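Local coordinates for paenibacillus xanthan lyase (Paenibacillus, PDB 6F2P), which cleaves xanthan, a bacterial exopolysaccharide, as a polysaccharide lyase of family 8, probably by beta-elimination, at residues A169-L172 and W173-V177. Sequence-based numbering, arbitrary orientation.
Sequences ANRL and WESQV. With CA (calcium ion), chain F.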
loop_
_atom_site.group_PDB
_atom_site.type_symbol
_atom_site.label_atom_id
_atom_site.label_comp_id
_atom_site.label_asym_id
_atom_site.label_seq_id
_atom_site.Cartn_x
_atom_site.Cartn_y
_atom_site.Cartn_z
ATOM N N ALA A 169 15.856 12.991 11.331
ATOM C CA ALA A 169 16.813 12.620 12.371
ATOM C C ALA A 169 17.737 13.777 12.806
ATOM O O ALA A 169 18.155 13.848 13.960
ATOM C CB ALA A 169 17.618 11.409 11.940
ATOM N N ASN A 170 18.052 14.690 11.898
ATOM C CA ASN A 170 18.838 15.846 12.300
ATOM C C ASN A 170 18.080 16.675 13.314
ATOM O O ASN A 170 18.659 17.223 14.259
ATOM C CB ASN A 170 19.188 16.722 11.101
ATOM C CG ASN A 170 20.152 16.056 10.163
ATOM O OD1 ASN A 170 20.948 15.194 10.564
ATOM N ND2 ASN A 170 20.103 16.460 8.902
ATOM N N ARG A 171 16.772 16.772 13.097
ATOM C CA ARG A 171 15.933 17.573 13.960
ATOM C C ARG A 171 15.876 16.942 15.337
ATOM O O ARG A 171 15.915 17.639 16.352
ATOM C CB ARG A 171 14.537 17.687 13.387
ATOM C CG ARG A 171 13.604 18.501 14.258
ATOM C CD ARG A 171 12.269 18.744 13.582
ATOM N NE ARG A 171 11.506 19.711 14.345
ATOM C CZ ARG A 171 11.484 21.013 14.085
ATOM N NH1 ARG A 171 10.770 21.825 14.854
ATOM N NH2 ARG A 171 12.167 21.498 13.055
ATOM N N LEU A 172 15.789 15.618 15.362
ATOM C CA LEU A 172 15.795 14.879 16.614
ATOM C C LEU A 172 17.083 15.159 17.373
ATOM O O LEU A 172 17.063 15.505 18.559
ATOM C CB LEU A 172 15.671 13.383 16.349
ATOM C CG LEU A 172 15.889 12.492 17.568
ATOM C CD1 LEU A 172 14.907 12.849 18.666
ATOM C CD2 LEU A 172 15.735 11.039 17.170
ATOM N N TRP A 173 18.201 15.017 16.673
ATOM C CA TRP A 173 19.505 15.210 17.283
ATOM C C TRP A 173 19.706 16.641 17.736
ATOM O O TRP A 173 20.328 16.882 18.770
ATOM C CB TRP A 173 20.603 14.801 16.319
ATOM C CG TRP A 173 20.526 13.367 15.996
ATOM C CD1 TRP A 173 20.097 12.368 16.816
ATOM C CD2 TRP A 173 20.862 12.752 14.750
ATOM N NE1 TRP A 173 20.153 11.163 16.165
ATOM C CE2 TRP A 173 20.621 11.370 14.891
ATOM C CE3 TRP A 173 21.350 13.236 13.526
ATOM C CZ2 TRP A 173 20.856 10.460 13.855
ATOM C CZ3 TRP A 173 21.580 12.330 12.492
ATOM C CH2 TRP A 173 21.332 10.959 12.667
ATOM N N GLU A 174 19.198 17.586 16.955
ATOM C CA GLU A 174 19.171 18.976 17.387
ATOM C C GLU A 174 18.504 19.030 18.751
ATOM O O GLU A 174 19.030 19.627 19.697
ATOM C CB GLU A 174 18.376 19.838 16.405
ATOM C CG GLU A 174 19.123 20.281 15.168
ATOM C CD GLU A 174 18.245 21.104 14.241
ATOM O OE1 GLU A 174 17.146 20.637 13.885
ATOM O OE2 GLU A 174 18.642 22.226 13.874
ATOM N N SER A 175 17.356 18.364 18.842
ATOM C CA SER A 175 16.517 18.423 20.029
ATOM C C SER A 175 17.194 17.780 21.216
ATOM O O SER A 175 17.183 18.357 22.295
ATOM C CB SER A 175 15.146 17.776 19.777
ATOM O OG SER A 175 14.520 18.346 18.642
ATOM N N GLN A 176 17.767 16.589 21.032
ATOM C CA GLN A 176 18.536 15.947 22.106
ATOM C C GLN A 176 19.682 16.831 22.601
ATOM O O GLN A 176 19.850 17.019 23.797
ATOM C CB GLN A 176 19.098 14.588 21.667
ATOM C CG GLN A 176 18.053 13.493 21.511
ATOM C CD GLN A 176 18.622 12.203 20.934
ATOM O OE1 GLN A 176 18.469 11.128 21.518
ATOM N NE2 GLN A 176 19.275 12.303 19.776
ATOM N N VAL A 177 20.461 17.369 21.666
ATOM C CA VAL A 177 21.623 18.167 21.992
ATOM C C VAL A 177 21.194 19.389 22.769
ATOM O O VAL A 177 21.779 19.737 23.803
ATOM C CB VAL A 177 22.372 18.603 20.723
ATOM C CG1 VAL A 177 23.256 19.782 21.014
ATOM C CG2 VAL A 177 23.210 17.443 20.189
HETATM CA CA CA F . 20.389 23.762 14.749
HETATM O O HOH W 1 20.338 26.216 14.952
HETATM O O HOH W 2 21.538 21.925 13.404
HETATM O O HOH W 3 22.659 24.579 14.284
HETATM O O HOH W 4 20.286 24.642 12.610
#
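The first turns of helix 168-184, in the alpha-helical N-terminal domain of this family 8 lyase, pack Trp173 back on Ala169 and send Glu174 to a calcium ion. The indole lies along the helix with CG anti to its own carbonyl carbon (chi1 -63°), which turns the ring back toward the helix start, against the preceding turn. Ala169 CB sits over the six-membered ring, 3.9 Å from its centroid and 16° off the normal, a CH-pi contact. Ala169 O stands above the same ring system, 2.9 Å from its plane and toward the rim, while accepting the backbone bond from Trp173 N (3.0 Å). Asn170 OD1 meets the indole obliquely, 3.5 Å from Trp173 CZ3, its amide plane turned 53° from the ring. With an alanine in place of Trp173, Ala169 CB would probably lose its aromatic partner and a gap would open beside Asn170. Arg171 O takes two hydrogen bonds from the next turn, from opposite faces of its carbonyl plane: from Ser175 N and, at 2.8 Å, from Ser175 OG, so the buried hydroxyl is satisfied by the helix backbone itself. On another flank the extended Glu174 chain reaches out to bind calcium through OE2 (2.5 Å). Four waters, Gln161 OE1 and Ser163 O complete the ligands found; OE2 also accepts from Thr165 N, and OE1 from Met166 N, bonds that would fix the rotation of the carboxylate. Arg171 hydrogen-bonds the same loop from NH2 to Met166 O, and its NE hydrogen-bonds Gly197 O. The site thus ties the loop following helix 147-160 to helix 168-184, whose Leu172 packs on Leu233 and Ile237 of helix 229-244, while Trp173 touches both Glu232 of that helix and Ile128 of helix 123-141.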